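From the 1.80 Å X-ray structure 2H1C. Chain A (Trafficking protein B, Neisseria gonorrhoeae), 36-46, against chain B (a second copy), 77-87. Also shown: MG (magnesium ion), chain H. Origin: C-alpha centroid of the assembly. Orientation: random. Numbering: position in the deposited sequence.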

ATOM      1  N   SER A  36      -7.604   7.487   1.041  1.00  9.85           N
ATOM      2  CA  SER A  36      -6.222   7.016   1.031  1.00 10.62           C
ATOM      3  C   SER A  36      -5.908   6.699  -0.419  1.00  9.30           C
ATOM      4  O   SER A  36      -6.793   6.266  -1.166  1.00  8.78           O
ATOM      5  CB  SER A  36      -6.071   5.726   1.839  1.00 13.72           C
ATOM      6  OG  SER A  36      -4.904   5.018   1.420  1.00 13.82           O
ATOM      7  N   ALA A  37      -4.658   6.899  -0.822  1.00  8.19           N
ATOM      8  CA  ALA A  37      -4.264   6.570  -2.177  1.00 11.91           C
ATOM      9  C   ALA A  37      -4.519   5.065  -2.421  1.00 10.97           C
ATOM     10  O   ALA A  37      -4.727   4.638  -3.550  1.00  9.21           O
ATOM     11  CB  ALA A  37      -2.778   6.911  -2.379  1.00  9.50           C
ATOM     12  N   ILE A  38      -4.500   4.270  -1.352  1.00  9.84           N
ATOM     13  CA  ILE A  38      -4.759   2.821  -1.448  1.00 12.18           C
ATOM     14  C   ILE A  38      -6.204   2.562  -1.920  1.00 12.12           C
ATOM     15  O   ILE A  38      -6.453   1.693  -2.756  1.00 12.07           O
ATOM     16  CB  ILE A  38      -4.552   2.117  -0.062  1.00 15.15           C
ATOM     17  CG1 ILE A  38      -3.065   2.170   0.337  1.00 15.19           C
ATOM     18  CG2 ILE A  38      -5.049   0.671  -0.121  1.00 15.28           C
ATOM     19  CD1 ILE A  38      -2.134   1.366  -0.564  1.00 19.11           C
ATOM     20  N   THR A  39      -7.153   3.315  -1.361  1.00  9.52           N
ATOM     21  CA  THR A  39      -8.566   3.201  -1.725  1.00  9.95           C
ATOM     22  C   THR A  39      -8.770   3.664  -3.171  1.00  9.18           C
ATOM     23  O   THR A  39      -9.530   3.058  -3.922  1.00 11.57           O
ATOM     24  CB  THR A  39      -9.432   4.039  -0.755  1.00  9.31           C
ATOM     25  OG1 THR A  39      -9.218   3.550   0.572  1.00 13.71           O
ATOM     26  CG2 THR A  39     -10.904   3.939  -1.098  1.00 15.25           C
ATOM     27  N   VAL A  40      -8.076   4.728  -3.570  1.00  9.98           N
ATOM     28  CA  VAL A  40      -8.200   5.223  -4.935  1.00 10.05           C
ATOM     29  C   VAL A  40      -7.689   4.133  -5.879  1.00 10.66           C
ATOM     30  O   VAL A  40      -8.273   3.896  -6.940  1.00  9.35           O
ATOM     31  CB  VAL A  40      -7.393   6.533  -5.148  1.00  9.49           C
ATOM     32  CG1 VAL A  40      -7.441   6.947  -6.609  1.00 11.26           C
ATOM     33  CG2 VAL A  40      -7.988   7.665  -4.276  1.00 13.13           C
ATOM     34  N   ALA A  41      -6.611   3.452  -5.492  1.00  9.69           N
ATOM     35  CA  ALA A  41      -6.074   2.381  -6.341  1.00 10.48           C
ATOM     36  C   ALA A  41      -7.089   1.242  -6.477  1.00 11.25           C
ATOM     37  O   ALA A  41      -7.264   0.670  -7.566  1.00  8.41           O
ATOM     38  CB  ALA A  41      -4.790   1.840  -5.751  1.00  9.27           C
ATOM     39  N   GLU A  42      -7.732   0.885  -5.368  1.00 10.76           N
ATOM     40  CA  GLU A  42      -8.711  -0.200  -5.394  1.00 12.79           C
ATOM     41  C   GLU A  42      -9.947   0.189  -6.196  1.00 13.00           C
ATOM     42  O   GLU A  42     -10.510  -0.650  -6.904  1.00 11.27           O
ATOM     43  CB  GLU A  42      -9.119  -0.611  -3.975  1.00 13.89           C
ATOM     44  CG  GLU A  42      -7.935  -0.948  -3.072  1.00 21.43           C
ATOM     45  CD  GLU A  42      -8.357  -1.375  -1.676  1.00 29.32           C
ATOM     46  OE1 GLU A  42      -9.423  -0.898  -1.208  1.00 30.35           O
ATOM     47  OE2 GLU A  42      -7.616  -2.171  -1.041  1.00 21.11           O
ATOM     48  N   LEU A  43     -10.380   1.448  -6.082  1.00 10.84           N
ATOM     49  CA  LEU A  43     -11.530   1.912  -6.862  1.00 11.43           C
ATOM     50  C   LEU A  43     -11.179   1.852  -8.345  1.00 11.65           C
ATOM     51  O   LEU A  43     -11.952   1.337  -9.157  1.00 12.69           O
ATOM     52  CB  LEU A  43     -11.907   3.351  -6.489  1.00 11.68           C
ATOM     53  CG  LEU A  43     -12.481   3.484  -5.083  1.00 15.80           C
ATOM     54  CD1 LEU A  43     -12.624   4.953  -4.687  1.00 15.75           C
ATOM     55  CD2 LEU A  43     -13.824   2.774  -5.050  1.00 17.45           C
ATOM     56  N   ARG A  44     -10.011   2.377  -8.703  1.00 11.45           N
ATOM     57  CA  ARG A  44      -9.601   2.360 -10.105  1.00  8.38           C
ATOM     58  C   ARG A  44      -9.460   0.938 -10.648  1.00 11.30           C
ATOM     59  O   ARG A  44      -9.807   0.685 -11.797  1.00 11.83           O
ATOM     60  CB  ARG A  44      -8.289   3.143 -10.295  1.00  8.37           C
ATOM     61  CG  ARG A  44      -8.478   4.674 -10.275  1.00 10.76           C
ATOM     62  CD  ARG A  44      -7.136   5.409 -10.163  1.00 12.16           C
ATOM     63  NE  ARG A  44      -7.266   6.824 -10.493  1.00 14.91           N
ATOM     64  CZ  ARG A  44      -6.368   7.757 -10.182  1.00 16.46           C
ATOM     65  NH1 ARG A  44      -5.260   7.430  -9.513  1.00 13.72           N
ATOM     66  NH2 ARG A  44      -6.577   9.017 -10.551  1.00 17.49           N
ATOM     67  N   LEU A  45      -8.960   0.012  -9.826  1.00 12.51           N
ATOM     68  CA  LEU A  45      -8.787  -1.373 -10.262  1.00 12.80           C
ATOM     69  C   LEU A  45     -10.155  -2.019 -10.485  1.00 15.73           C
ATOM     70  O   LEU A  45     -10.380  -2.720 -11.483  1.00 14.01           O
ATOM     71  CB  LEU A  45      -7.990  -2.152  -9.207  1.00 10.58           C
ATOM     72  CG  LEU A  45      -7.823  -3.652  -9.446  1.00 12.42           C
ATOM     73  CD1 LEU A  45      -7.225  -3.907 -10.829  1.00 10.21           C
ATOM     74  CD2 LEU A  45      -6.942  -4.240  -8.351  1.00 12.96           C
ATOM     75  N   GLY A  46     -11.073  -1.769  -9.553  1.00 14.34           N
ATOM     76  CA  GLY A  46     -12.417  -2.317  -9.660  1.00 16.52           C
ATOM     77  C   GLY A  46     -13.081  -1.890 -10.953  1.00 15.66           C
ATOM     78  O   GLY A  46     -13.693  -2.705 -11.660  1.00 16.49           O
TER
ATOM     79  N   PRO B  77       6.772   7.228  -1.764  1.00  9.25           N
ATOM     80  CA  PRO B  77       5.408   6.926  -1.305  1.00 11.39           C
ATOM     81  C   PRO B  77       4.481   6.307  -2.346  1.00 10.26           C
ATOM     82  O   PRO B  77       4.743   6.369  -3.548  1.00 11.52           O
ATOM     83  CB  PRO B  77       4.896   8.295  -0.832  1.00 12.67           C
ATOM     84  CG  PRO B  77       5.535   9.236  -1.821  1.00 13.19           C
ATOM     85  CD  PRO B  77       6.975   8.681  -1.919  1.00 15.24           C
ATOM     86  N   PHE B  78       3.414   5.661  -1.872  1.00 11.07           N
ATOM     87  CA  PHE B  78       2.409   5.120  -2.778  1.00  9.58           C
ATOM     88  C   PHE B  78       1.381   6.270  -2.750  1.00  9.67           C
ATOM     89  O   PHE B  78       0.613   6.398  -1.796  1.00 11.45           O
ATOM     90  CB  PHE B  78       1.760   3.838  -2.231  1.00 10.11           C
ATOM     91  CG  PHE B  78       0.784   3.208  -3.193  1.00 10.08           C
ATOM     92  CD1 PHE B  78       1.225   2.319  -4.178  1.00  8.50           C
ATOM     93  CD2 PHE B  78      -0.564   3.564  -3.171  1.00  9.43           C
ATOM     94  CE1 PHE B  78       0.331   1.794  -5.132  1.00  6.91           C
ATOM     95  CE2 PHE B  78      -1.466   3.050  -4.117  1.00  9.94           C
ATOM     96  CZ  PHE B  78      -1.023   2.165  -5.098  1.00 10.21           C
ATOM     97  N   ASP B  79       1.400   7.115  -3.776  1.00 11.99           N
ATOM     98  CA  ASP B  79       0.501   8.263  -3.852  1.00 13.45           C
ATOM     99  C   ASP B  79      -0.507   8.164  -5.002  1.00 12.40           C
ATOM    100  O   ASP B  79      -0.613   7.131  -5.651  1.00 12.55           O
ATOM    101  CB  ASP B  79       1.324   9.546  -3.991  1.00 16.94           C
ATOM    102  CG  ASP B  79       2.294   9.492  -5.156  1.00 22.37           C
ATOM    103  OD1 ASP B  79       2.135   8.600  -6.020  1.00 22.12           O
ATOM    104  OD2 ASP B  79       3.215  10.342  -5.209  1.00 27.80           O
ATOM    105  N   GLU B  80      -1.248   9.237  -5.261  1.00 13.24           N
ATOM    106  CA  GLU B  80      -2.254   9.198  -6.325  1.00 12.34           C
ATOM    107  C   GLU B  80      -1.768   8.767  -7.713  1.00 13.21           C
ATOM    108  O   GLU B  80      -2.414   7.953  -8.374  1.00 12.06           O
ATOM    109  CB  GLU B  80      -2.994  10.542  -6.402  1.00 12.16           C
ATOM    110  CG  GLU B  80      -4.110  10.582  -7.442  1.00 13.78           C
ATOM    111  CD  GLU B  80      -3.593  10.817  -8.842  1.00 17.15           C
ATOM    112  OE1 GLU B  80      -2.712  11.687  -9.001  1.00 18.87           O
ATOM    113  OE2 GLU B  80      -4.070  10.147  -9.784  1.00 17.15           O
ATOM    114  N   PRO B  81      -0.635   9.309  -8.186  1.00 12.74           N
ATOM    115  CA  PRO B  81      -0.122   8.925  -9.509  1.00 13.98           C
ATOM    116  C   PRO B  81       0.228   7.430  -9.567  1.00 13.36           C
ATOM    117  O   PRO B  81      -0.012   6.754 -10.572  1.00 13.12           O
ATOM    118  CB  PRO B  81       1.122   9.807  -9.664  1.00 18.38           C
ATOM    119  CG  PRO B  81       0.773  11.017  -8.863  1.00 21.46           C
ATOM    120  CD  PRO B  81       0.130  10.439  -7.632  1.00 17.18           C
ATOM    121  N   VAL B  82       0.812   6.927  -8.488  1.00 13.34           N
ATOM    122  CA  VAL B  82       1.187   5.512  -8.416  1.00 13.12           C
ATOM    123  C   VAL B  82      -0.078   4.646  -8.397  1.00 14.67           C
ATOM    124  O   VAL B  82      -0.103   3.544  -8.958  1.00 12.79           O
ATOM    125  CB  VAL B  82       2.010   5.207  -7.163  1.00 11.96           C
ATOM    126  CG1 VAL B  82       2.446   3.744  -7.174  1.00 11.92           C
ATOM    127  CG2 VAL B  82       3.226   6.116  -7.114  1.00 11.66           C
ATOM    128  N   ALA B  83      -1.123   5.142  -7.741  1.00  8.76           N
ATOM    129  CA  ALA B  83      -2.380   4.408  -7.691  1.00 11.71           C
ATOM    130  C   ALA B  83      -2.936   4.190  -9.099  1.00 11.67           C
ATOM    131  O   ALA B  83      -3.489   3.135  -9.396  1.00 11.16           O
ATOM    132  CB  ALA B  83      -3.401   5.156  -6.823  1.00 10.42           C
ATOM    133  N   ALA B  84      -2.800   5.187  -9.970  1.00 13.28           N
ATOM    134  CA  ALA B  84      -3.285   5.062 -11.347  1.00 15.02           C
ATOM    135  C   ALA B  84      -2.541   3.956 -12.083  1.00 13.44           C
ATOM    136  O   ALA B  84      -3.141   3.147 -12.792  1.00 13.26           O
ATOM    137  CB  ALA B  84      -3.112   6.387 -12.101  1.00 14.68           C
ATOM    138  N   ILE B  85      -1.221   3.939 -11.933  1.00 13.43           N
ATOM    139  CA  ILE B  85      -0.389   2.923 -12.583  1.00 12.07           C
ATOM    140  C   ILE B  85      -0.719   1.540 -12.019  1.00 11.26           C
ATOM    141  O   ILE B  85      -0.783   0.553 -12.752  1.00 13.18           O
ATOM    142  CB  ILE B  85       1.097   3.259 -12.380  1.00 14.28           C
ATOM    143  CG1 ILE B  85       1.391   4.575 -13.107  1.00 13.86           C
ATOM    144  CG2 ILE B  85       1.986   2.113 -12.897  1.00 15.14           C
ATOM    145  CD1 ILE B  85       2.742   5.181 -12.798  1.00 19.08           C
ATOM    146  N   TYR B  86      -0.966   1.484 -10.718  1.00  9.89           N
ATOM    147  CA  TYR B  86      -1.315   0.229 -10.067  1.00 13.60           C
ATOM    148  C   TYR B  86      -2.540  -0.416 -10.722  1.00 12.46           C
ATOM    149  O   TYR B  86      -2.509  -1.588 -11.082  1.00 12.03           O
ATOM    150  CB  TYR B  86      -1.612   0.479  -8.590  1.00 12.92           C
ATOM    151  CG  TYR B  86      -2.230  -0.696  -7.865  1.00 14.20           C
ATOM    152  CD1 TYR B  86      -1.436  -1.716  -7.336  1.00 15.67           C
ATOM    153  CD2 TYR B  86      -3.614  -0.777  -7.699  1.00 14.68           C
ATOM    154  CE1 TYR B  86      -2.008  -2.792  -6.654  1.00 13.17           C
ATOM    155  CE2 TYR B  86      -4.188  -1.834  -7.027  1.00 13.48           C
ATOM    156  CZ  TYR B  86      -3.385  -2.837  -6.507  1.00 14.31           C
ATOM    157  OH  TYR B  86      -3.952  -3.887  -5.823  1.00 13.78           O
ATOM    158  N   ALA B  87      -3.623   0.350 -10.856  1.00 11.61           N
ATOM    159  CA  ALA B  87      -4.847  -0.173 -11.442  1.00 12.11           C
ATOM    160  C   ALA B  87      -4.609  -0.621 -12.876  1.00 12.00           C
ATOM    161  O   ALA B  87      -5.104  -1.669 -13.290  1.00 11.68           O
ATOM    162  CB  ALA B  87      -5.945   0.879 -11.388  1.00 10.27           C
TER
HETATM  163 MG    MG H 205      -2.690   6.009   2.341  1.00 20.98          MG

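The centre of this contact is built from alanines. The two helices, 37-46 of chain A and 80-87 of chain B, run in broadly the same direction, 29° apart, and their axes approach to 8.2 Å. So close a packing suits residues whose side chains end at CB. Ala A41 lies opposite Ala B83, with CA atoms 4.4 Å apart and CB atoms 3.8 Å apart. One turn on, Leu A45 is matched with Ala B87, and here the CA atoms are 4.3 Å apart. With so little side chain between them, methyls reach the opposing backbone: Ala B83 CB lies 3.6 Å from Ala A37 O, and Ala B87 CB lies 3.5 Å from Leu A45 N.

Aromatic rings of chain B extend this apolar core. Phe B78, in the loop before its helix, points toward chain A; its CZ comes within 3.8 Å of Ala A41 CB, which meets the ring at its edge. Its CD2 lies 3.8 Å from Ile A38 CD1. The CA-to-CB bond of Ile A38 points away from chain B, but the long branch, with chi1 and chi2 both m, brings CD1 back to the ring. A small residue is again apt at Ala A37, whose CB packs against the loop backbone, 3.5 Å from Phe B78 O. Tyr B86 starts sideways, yet its ring reaches across, placing CD2 3.5 Å from Ala A41 CB and CE2 3.9 Å from Leu A45 CD2. Its hydroxyl is hydrogen-bonded elsewhere in the structure, so the ring can serve the apolar contact without leaving that polar group unsatisfied.

Arg A44 joins the apolar centre to the polar edge. Its side chain fits as a knob among Glu B80, Ala B83, Ala B84 and Ala B87. The aliphatic base belongs to the packing, with CB 3.4 Å from Ala B87 CB, while the extended chain carries the guanidinium along the partner helix toward its N-terminal end. There Ala B84 CB covers one face of the group, and Glu B80 OE2 lies near its plane, well placed to accept hydrogen bonds. Arg A44 NH2 and NH1 both donate to Glu B80 OE2, at 2.9 and 3.0 Å, forming a salt bridge; NH1 also makes a weak hydrogen bond to Glu B80 O at 3.1 Å. Glu B80 is long enough to bring its carboxylate to this partner although its CA-to-CB bond points sideways. Altogether, 584 Å² is buried between the stretches, counting both sides.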